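PDB 6GNE: probable starch synthase 4, chloroplastic/amyloplastic, which is a probable starch synthase of plant plastids with the two-domain GT-B glycosyltransferase fold, modelled here with adenosine-5'-diphosphate and glycan bound. Local coordinates for residues 53-58 against 109-114; 101-106 against 117-122; 47-52 against 95-100. All coordinates share one frame; numbering follows the deposited sequence.

Contact 1: residues 53-58 against 109-114. With GLC (alpha-D-glucopyranose), chain C.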
# COMPACT_ATOMS: atom_id res chain seq x y z
N TYR A 53 -11.32 -8.72 -11.50
CA TYR A 53 -11.05 -9.96 -10.79
C TYR A 53 -12.38 -10.62 -10.40
O TYR A 53 -13.37 -9.94 -10.09
CB TYR A 53 -10.27 -9.71 -9.52
CG TYR A 53 -8.91 -9.06 -9.70
CD1 TYR A 53 -7.80 -9.79 -10.12
CD2 TYR A 53 -8.72 -7.72 -9.38
CE1 TYR A 53 -6.56 -9.19 -10.24
CE2 TYR A 53 -7.49 -7.11 -9.51
CZ TYR A 53 -6.41 -7.84 -9.94
OH TYR A 53 -5.18 -7.22 -10.05
N ASP A 54 -12.40 -11.94 -10.45
CA ASP A 54 -13.51 -12.71 -9.89
C ASP A 54 -13.63 -12.53 -8.36
O ASP A 54 -14.74 -12.61 -7.80
CB ASP A 54 -13.35 -14.20 -10.24
CG ASP A 54 -12.00 -14.79 -9.80
OD1 ASP A 54 -11.05 -14.08 -9.36
OD2 ASP A 54 -11.90 -16.02 -9.90
N CYS A 55 -12.49 -12.29 -7.70
CA CYS A 55 -12.46 -12.18 -6.26
C CYS A 55 -12.61 -10.75 -5.78
O CYS A 55 -12.25 -10.44 -4.64
CB CYS A 55 -11.16 -12.84 -5.72
SG CYS A 55 -9.60 -12.18 -6.38
N MET A 56 -13.13 -9.86 -6.62
CA MET A 56 -13.32 -8.46 -6.22
C MET A 56 -14.45 -8.32 -5.21
O MET A 56 -15.31 -9.18 -5.09
CB MET A 56 -13.55 -7.56 -7.45
CG MET A 56 -14.94 -7.67 -8.13
SD MET A 56 -15.07 -6.71 -9.66
CE MET A 56 -16.25 -5.40 -9.30
N GLN A 57 -14.40 -7.23 -4.46
CA GLN A 57 -15.36 -6.96 -3.41
C GLN A 57 -16.47 -6.05 -3.96
O GLN A 57 -16.27 -4.86 -4.18
CB GLN A 57 -14.64 -6.32 -2.23
CG GLN A 57 -15.43 -6.36 -0.90
CD GLN A 57 -15.08 -5.20 0.04
OE1 GLN A 57 -14.28 -5.38 0.97
NE2 GLN A 57 -15.66 -4.01 -0.19
N TYR A 58 -17.66 -6.62 -4.13
CA TYR A 58 -18.75 -5.99 -4.85
C TYR A 58 -19.45 -4.83 -4.15
O TYR A 58 -20.06 -4.00 -4.82
CB TYR A 58 -19.77 -7.04 -5.33
CG TYR A 58 -19.29 -7.69 -6.59
CD1 TYR A 58 -19.35 -7.01 -7.81
CD2 TYR A 58 -18.66 -8.95 -6.57
CE1 TYR A 58 -18.84 -7.57 -8.98
CE2 TYR A 58 -18.18 -9.54 -7.74
CZ TYR A 58 -18.25 -8.83 -8.95
OH TYR A 58 -17.78 -9.35 -10.15
N GLY A 109 -9.41 -16.81 -8.70
CA GLY A 109 -9.72 -16.80 -7.27
C GLY A 109 -8.78 -15.96 -6.44
O GLY A 109 -8.93 -15.91 -5.22
N GLN A 110 -7.83 -15.27 -7.08
CA GLN A 110 -6.72 -14.60 -6.39
C GLN A 110 -6.35 -13.33 -7.11
O GLN A 110 -6.47 -13.26 -8.34
CB GLN A 110 -5.44 -15.48 -6.43
CG GLN A 110 -5.43 -16.71 -5.55
CD GLN A 110 -4.55 -16.53 -4.36
OE1 GLN A 110 -5.04 -16.37 -3.24
NE2 GLN A 110 -3.23 -16.53 -4.60
N PHE A 111 -5.86 -12.34 -6.37
CA PHE A 111 -5.28 -11.16 -6.99
C PHE A 111 -3.88 -11.44 -7.57
O PHE A 111 -3.63 -11.25 -8.78
CB PHE A 111 -5.21 -10.02 -5.99
CG PHE A 111 -6.56 -9.54 -5.55
CD1 PHE A 111 -7.41 -8.93 -6.47
CD2 PHE A 111 -6.97 -9.70 -4.25
CE1 PHE A 111 -8.66 -8.48 -6.07
CE2 PHE A 111 -8.22 -9.25 -3.83
CZ PHE A 111 -9.08 -8.65 -4.74
N TYR A 112 -2.99 -11.92 -6.71
CA TYR A 112 -1.60 -12.18 -7.07
C TYR A 112 -1.23 -13.61 -6.76
O TYR A 112 -1.93 -14.30 -6.05
CB TYR A 112 -0.65 -11.30 -6.27
CG TYR A 112 -0.88 -9.81 -6.36
CD1 TYR A 112 -1.06 -9.19 -7.58
CD2 TYR A 112 -0.85 -9.02 -5.20
CE1 TYR A 112 -1.22 -7.82 -7.66
CE2 TYR A 112 -1.02 -7.66 -5.27
CZ TYR A 112 -1.21 -7.04 -6.50
OH TYR A 112 -1.37 -5.67 -6.59
N GLY A 113 -0.09 -14.02 -7.32
CA GLY A 113 0.55 -15.27 -6.96
C GLY A 113 0.37 -16.43 -7.91
O GLY A 113 0.74 -17.54 -7.57
N GLU A 114 -0.15 -16.18 -9.10
CA GLU A 114 -0.22 -17.22 -10.12
C GLU A 114 1.15 -17.39 -10.78
O GLU A 114 1.96 -16.46 -10.82
CB GLU A 114 -1.28 -16.86 -11.17
CG GLU A 114 -2.70 -16.70 -10.61
CD GLU A 114 -3.33 -18.01 -10.14
OE1 GLU A 114 -3.64 -18.85 -11.00
OE2 GLU A 114 -3.53 -18.19 -8.92
C1 GLC C . 3.25 -10.64 -5.18
C2 GLC C . 3.08 -9.47 -6.15
C3 GLC C . 3.55 -8.17 -5.50
C4 GLC C . 2.74 -7.95 -4.23
C5 GLC C . 2.97 -9.12 -3.29
C6 GLC C . 2.12 -8.99 -2.03
O2 GLC C . 3.77 -9.75 -7.36
O3 GLC C . 3.37 -7.06 -6.37
O4 GLC C . 3.10 -6.71 -3.62
O5 GLC C . 2.62 -10.35 -3.94
O6 GLC C . 2.20 -10.21 -1.28
O HOH W 1 -8.15 -13.74 -10.63
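Asp54 turns its carboxylate onto the backbone N-H of Gly109, and this grip ties the turn of residues 53-56 to the loop 109-114. The firmer bond runs from Gly109 N to Asp54 OD2 at 2.9 Å and uses the syn lone pair; the same N-H reaches Asp54 OD1 more weakly, at 3.3 Å. Asp54 OD1 also accepts a hydrogen from a water 3.2 Å away, and that water donates to Gln110 O at 2.9 Å, bridging carboxylate and carbonyl. Beyond the segments, Phe111 O is taken by Arg120 NH1, and Gln110 O receives a further, weak bond from Arg120 NH2.

Beside this polar patch the side chains lock together. Phe111 drives its edge into Tyr53 with the planes 85° apart, an edge-to-face pair in which Phe111 CD1 stands over the centre of the Tyr53 ring. Cys55 SG lies over one face of the Phe111 ring, 3.8 Å from its centroid and 8° off the normal, a sulfur-aromatic contact.

Further along, the Tyr112 ring offers a face to the glucose unit, GLC C2 lying toward its rim and GLC C4 at 3.9 Å from Tyr112 CD2. Both tyrosine hydroxyls are satisfied from outside, Tyr53 OH by Ala17 O and Tyr112 OH by Glu18. Gln148 and Trp147 hydrogen-bond the same sugar. An aromatic ring with a sugar's C-H groups over its face is common in carbohydrate-binding clefts, and here Tyr112 belongs to the glycan pocket of the GT-B enzyme.

Contact 2: residues 101-106 against 117-122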
# COMPACT_ATOMS: atom_id res chain seq x y z
N HIS A 101 -9.73 -14.24 -22.93
CA HIS A 101 -8.57 -14.95 -23.44
C HIS A 101 -8.70 -16.33 -22.82
O HIS A 101 -9.02 -16.42 -21.64
CB HIS A 101 -7.30 -14.24 -22.95
CG HIS A 101 -6.03 -14.86 -23.43
ND1 HIS A 101 -5.54 -16.03 -22.90
CD2 HIS A 101 -5.13 -14.47 -24.37
CE1 HIS A 101 -4.40 -16.34 -23.49
NE2 HIS A 101 -4.13 -15.41 -24.39
N PRO A 102 -8.44 -17.41 -23.58
CA PRO A 102 -8.67 -18.77 -23.02
C PRO A 102 -7.97 -19.09 -21.68
O PRO A 102 -8.44 -19.92 -20.94
CB PRO A 102 -8.17 -19.72 -24.13
CG PRO A 102 -7.61 -18.86 -25.21
CD PRO A 102 -8.03 -17.43 -24.99
N SER A 103 -6.85 -18.43 -21.40
CA SER A 103 -6.09 -18.57 -20.13
C SER A 103 -6.76 -17.99 -18.88
O SER A 103 -6.29 -18.23 -17.77
CB SER A 103 -4.70 -17.93 -20.25
OG SER A 103 -3.93 -18.48 -21.30
N LYS A 104 -7.82 -17.19 -19.05
CA LYS A 104 -8.68 -16.77 -17.94
C LYS A 104 -7.89 -16.05 -16.87
O LYS A 104 -7.84 -16.46 -15.70
CB LYS A 104 -9.44 -17.96 -17.36
CG LYS A 104 -10.46 -18.52 -18.34
CD LYS A 104 -11.09 -19.81 -17.78
CE LYS A 104 -12.61 -19.94 -17.98
NZ LYS A 104 -13.44 -19.79 -16.71
N PHE A 105 -7.25 -14.97 -17.30
CA PHE A 105 -6.24 -14.34 -16.48
C PHE A 105 -6.77 -13.83 -15.15
O PHE A 105 -6.07 -13.93 -14.15
CB PHE A 105 -5.58 -13.19 -17.24
CG PHE A 105 -4.78 -13.62 -18.45
CD1 PHE A 105 -3.78 -14.59 -18.34
CD2 PHE A 105 -5.01 -13.03 -19.69
CE1 PHE A 105 -3.04 -14.98 -19.45
CE2 PHE A 105 -4.27 -13.41 -20.80
CZ PHE A 105 -3.28 -14.39 -20.68
N PHE A 106 -7.98 -13.29 -15.12
CA PHE A 106 -8.53 -12.74 -13.88
C PHE A 106 -9.73 -13.50 -13.35
O PHE A 106 -10.64 -12.93 -12.75
CB PHE A 106 -8.79 -11.25 -14.08
CG PHE A 106 -7.56 -10.52 -14.48
CD1 PHE A 106 -6.52 -10.39 -13.58
CD2 PHE A 106 -7.39 -10.05 -15.77
CE1 PHE A 106 -5.35 -9.76 -13.95
CE2 PHE A 106 -6.21 -9.41 -16.15
CZ PHE A 106 -5.19 -9.28 -15.23
N ASP A 117 1.90 -14.76 -13.59
CA ASP A 117 1.60 -13.33 -13.27
C ASP A 117 2.11 -12.36 -14.34
O ASP A 117 1.42 -11.39 -14.68
CB ASP A 117 2.17 -12.91 -11.89
CG ASP A 117 1.23 -13.21 -10.73
OD1 ASP A 117 0.08 -13.64 -10.92
OD2 ASP A 117 1.64 -12.98 -9.59
N PHE A 118 3.30 -12.64 -14.87
CA PHE A 118 3.92 -11.79 -15.88
C PHE A 118 2.99 -11.60 -17.09
O PHE A 118 2.75 -10.47 -17.56
CB PHE A 118 5.27 -12.38 -16.31
CG PHE A 118 6.11 -11.43 -17.10
CD1 PHE A 118 5.87 -11.23 -18.46
CD2 PHE A 118 7.12 -10.69 -16.49
CE1 PHE A 118 6.62 -10.33 -19.18
CE2 PHE A 118 7.88 -9.78 -17.20
CZ PHE A 118 7.62 -9.60 -18.56
N ARG A 119 2.47 -12.73 -17.58
CA ARG A 119 1.57 -12.72 -18.71
C ARG A 119 0.25 -12.02 -18.36
O ARG A 119 -0.23 -11.16 -19.12
CB ARG A 119 1.33 -14.14 -19.22
CG ARG A 119 2.53 -14.72 -19.96
CD ARG A 119 2.41 -16.23 -20.19
NE ARG A 119 1.18 -16.63 -20.88
CZ ARG A 119 0.92 -16.41 -22.17
NH1 ARG A 119 -0.24 -16.82 -22.67
NH2 ARG A 119 1.77 -15.77 -22.97
N ARG A 120 -0.31 -12.38 -17.19
CA ARG A 120 -1.55 -11.80 -16.68
C ARG A 120 -1.48 -10.28 -16.71
O ARG A 120 -2.31 -9.63 -17.33
CB ARG A 120 -1.82 -12.27 -15.24
CG ARG A 120 -2.17 -13.74 -15.06
CD ARG A 120 -2.29 -14.12 -13.59
NE ARG A 120 -3.54 -13.58 -13.00
CZ ARG A 120 -3.71 -13.16 -11.74
NH1 ARG A 120 -2.73 -13.17 -10.84
NH2 ARG A 120 -4.91 -12.71 -11.36
N PHE A 121 -0.45 -9.69 -16.10
CA PHE A 121 -0.43 -8.23 -15.97
C PHE A 121 0.15 -7.46 -17.17
O PHE A 121 -0.23 -6.31 -17.42
CB PHE A 121 0.21 -7.84 -14.63
CG PHE A 121 -0.61 -8.28 -13.43
CD1 PHE A 121 -1.76 -7.59 -13.09
CD2 PHE A 121 -0.23 -9.38 -12.66
CE1 PHE A 121 -2.51 -7.98 -11.99
CE2 PHE A 121 -0.99 -9.79 -11.57
CZ PHE A 121 -2.13 -9.09 -11.23
N SER A 122 1.05 -8.07 -17.93
CA SER A 122 1.45 -7.48 -19.22
C SER A 122 0.26 -7.45 -20.20
O SER A 122 0.10 -6.48 -20.94
CB SER A 122 2.67 -8.19 -19.83
OG SER A 122 2.39 -9.53 -20.12
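Arg120 and Phe105 run past one another in opposite directions, with guanidinium and ring planes 39° apart. The aliphatic part of the arginine does the touching, Arg120 CG lying 3.8 Å from Phe105 CD1, while the polar end turns to the phenylalanine backbone. A bend at chi3, 73°, puts Arg120 NE where it can donate to Phe105 O at 2.8 Å; Arg120 NH2 adds a weak bond to the same oxygen at 3.3 Å. That carbonyl thus lies at the guanidinium edge. On the far side of the group Arg120 NH1 makes a salt bridge to Asp117 OD1 at 2.9 Å, in the guanidinium plane, so bonds on several nitrogens fix the rotation of the group.

Phe106 crosses the same arginine obliquely. Phe106 CD1 comes 3.6 Å from Arg120 NH2, and Phe106 CZ lies equally near Arg120 O. Its edge is turned toward the face of Phe121 in an offset edge-to-face pair, ring centroids 5.7 Å apart and planes at 61°, with the two CE1 atoms meeting.

His101 has Pro102 CD over one face and Phe105 CE2 over the opposite one, each toward the rim. Ser103 N donates to His101 ND1 at 3.1 Å. Arg119 NH1 lies near the edge of the Phe105 ring, a loose approach, and the charge of Arg119 is met by Asp76 through NH2.

Together these groups seat the connection that follows strand 92-100 on the first turns of helix 117-134. Phe75 of strand 64-75 touches His101 and Arg119, Tyr123 further along the helix meets Phe105, and Gln148 of helix 146-150 packs against Phe121.

Contact 3: residues 47-52 against 95-100; sequences EIILPK and HFIEPQ
Ile49 packs its CG2 against CD1 of Ile97 at 3.8 Å on one face of two parallel strands; on the opposite face, Leu50 and Phe96 lie side by side and point the same way, with Leu50 CD1 3.9 Å from Phe96 CE2. These are the tight parts. Between them, backbone bonds alternate: His95 N to Ile48 O and Leu50 N to His95 O, followed by Ile97 N to Leu50 O. Lys52 N to Ile97 O (2.8 Å) is the last, where the first strand gives way to loop.

The looser side is polar. Partly exposed His95 brings only CB near Ile49, 4.2 Å from Ile49 CG1. Lys52 CB still packs against Phe96 CB and Ile97 O, but Lys52 NZ is 3.8 Å from Glu98 OE1, a long salt bridge between partly exposed side chains. Trp85 engages both, by cation-pi with Lys52 and by a hydrogen bond to Glu98.

Helix 117-134 covers the face of Ile49 and Pro51 with Ala128 and Phe124, while Met19 touches Leu50 on the other. Parallel strands covered by a helix are characteristic of the Rossmann-like N-terminal domain of GT-B glycosyltransferases.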
# COMPACT_ATOMS: atom_id res chain seq x y z
N GLU A 47 -9.68 9.09 -13.35
CA GLU A 47 -10.31 7.82 -13.75
C GLU A 47 -9.35 6.67 -13.46
O GLU A 47 -8.12 6.84 -13.53
CB GLU A 47 -10.61 7.79 -15.24
CG GLU A 47 -11.93 8.40 -15.67
CD GLU A 47 -12.07 8.44 -17.19
OE1 GLU A 47 -11.29 7.73 -17.89
OE2 GLU A 47 -13.02 9.13 -17.64
N ILE A 48 -9.90 5.51 -13.15
CA ILE A 48 -9.07 4.37 -12.80
C ILE A 48 -9.40 3.18 -13.68
O ILE A 48 -10.55 2.96 -13.99
CB ILE A 48 -9.23 4.05 -11.32
CG1 ILE A 48 -8.65 5.23 -10.52
CG2 ILE A 48 -8.47 2.77 -10.96
CD1 ILE A 48 -9.21 5.34 -9.14
N ILE A 49 -8.37 2.47 -14.11
CA ILE A 49 -8.52 1.26 -14.89
C ILE A 49 -7.94 0.09 -14.09
O ILE A 49 -6.78 0.13 -13.72
CB ILE A 49 -7.84 1.37 -16.26
CG1 ILE A 49 -8.49 2.52 -17.07
CG2 ILE A 49 -7.94 0.04 -17.03
CD1 ILE A 49 -7.76 2.87 -18.36
N LEU A 50 -8.79 -0.92 -13.83
CA LEU A 50 -8.46 -2.14 -13.09
C LEU A 50 -8.79 -3.38 -13.88
O LEU A 50 -9.56 -3.29 -14.82
CB LEU A 50 -9.29 -2.24 -11.79
CG LEU A 50 -9.13 -1.13 -10.77
CD1 LEU A 50 -10.08 -1.35 -9.62
CD2 LEU A 50 -7.70 -1.05 -10.27
N PRO A 51 -8.25 -4.53 -13.49
CA PRO A 51 -8.83 -5.75 -13.97
C PRO A 51 -10.17 -6.03 -13.29
O PRO A 51 -10.42 -5.55 -12.20
CB PRO A 51 -7.82 -6.83 -13.57
CG PRO A 51 -6.56 -6.09 -13.24
CD PRO A 51 -7.05 -4.79 -12.69
N LYS A 52 -11.00 -6.82 -13.95
CA LYS A 52 -12.17 -7.38 -13.32
C LYS A 52 -11.77 -8.73 -12.75
O LYS A 52 -11.86 -9.76 -13.42
CB LYS A 52 -13.32 -7.55 -14.31
CG LYS A 52 -14.58 -8.16 -13.70
CD LYS A 52 -15.74 -7.18 -13.56
CE LYS A 52 -17.05 -7.89 -13.21
NZ LYS A 52 -17.23 -9.23 -13.88
N HIS A 95 -13.01 1.65 -14.68
CA HIS A 95 -13.18 0.76 -15.82
C HIS A 95 -12.52 -0.54 -15.44
O HIS A 95 -11.33 -0.58 -15.17
CB HIS A 95 -12.52 1.35 -17.09
CG HIS A 95 -13.32 2.44 -17.73
ND1 HIS A 95 -13.20 3.77 -17.36
CD2 HIS A 95 -14.29 2.40 -18.69
CE1 HIS A 95 -14.04 4.50 -18.08
NE2 HIS A 95 -14.72 3.69 -18.88
N PHE A 96 -13.30 -1.61 -15.39
CA PHE A 96 -12.80 -2.95 -15.10
C PHE A 96 -12.70 -3.75 -16.39
O PHE A 96 -13.68 -3.87 -17.12
CB PHE A 96 -13.75 -3.70 -14.16
CG PHE A 96 -14.10 -2.97 -12.89
CD1 PHE A 96 -15.18 -2.12 -12.85
CD2 PHE A 96 -13.37 -3.19 -11.74
CE1 PHE A 96 -15.52 -1.48 -11.68
CE2 PHE A 96 -13.71 -2.55 -10.56
CZ PHE A 96 -14.77 -1.69 -10.54
N ILE A 97 -11.52 -4.28 -16.68
CA ILE A 97 -11.31 -5.04 -17.92
C ILE A 97 -11.51 -6.52 -17.62
O ILE A 97 -10.84 -7.08 -16.76
CB ILE A 97 -9.91 -4.76 -18.50
CG1 ILE A 97 -9.73 -3.25 -18.75
CG2 ILE A 97 -9.70 -5.50 -19.80
CD1 ILE A 97 -8.41 -2.90 -19.44
N GLU A 98 -12.45 -7.14 -18.32
CA GLU A 98 -12.67 -8.60 -18.27
C GLU A 98 -12.17 -9.29 -19.55
O GLU A 98 -12.89 -9.30 -20.55
CB GLU A 98 -14.14 -8.90 -18.02
CG GLU A 98 -14.39 -10.33 -17.61
CD GLU A 98 -15.84 -10.68 -17.36
OE1 GLU A 98 -16.81 -9.91 -17.64
OE2 GLU A 98 -15.98 -11.82 -16.90
N PRO A 99 -10.95 -9.86 -19.54
CA PRO A 99 -10.47 -10.50 -20.78
C PRO A 99 -11.18 -11.80 -21.12
O PRO A 99 -11.61 -12.55 -20.24
CB PRO A 99 -8.99 -10.77 -20.50
CG PRO A 99 -8.64 -9.85 -19.37
CD PRO A 99 -9.89 -9.80 -18.53
N GLN A 100 -11.33 -12.02 -22.41
CA GLN A 100 -11.92 -13.23 -22.96
C GLN A 100 -10.74 -13.87 -23.70
O GLN A 100 -10.68 -13.89 -24.94
CB GLN A 100 -13.08 -12.90 -23.93
CG GLN A 100 -14.07 -11.82 -23.50
CD GLN A 100 -15.35 -12.36 -22.91
OE1 GLN A 100 -16.40 -12.36 -23.57
NE2 GLN A 100 -15.27 -12.83 -21.67

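How the contacts relate
Contact 3 is buried sheet, regular in its backbone bonding, with apolar side chains on the inside and charged and polar ones at its margins, whereas contact 2 is buried but mixes aromatic rings with arginine, and contact 1 is only partly buried and reaches the glycan through Tyr112. Their elements follow on: strand 45-51 of contact 3 runs into the turn of contact 1, and strand 92-100 leads through the loops of contacts 2 and 1 into helix 117-134. Phe106 of contact 2 stands at the junction, Phe106 CB 3.5 Å from Lys52 O and its carbonyl bonded to Asp54 N.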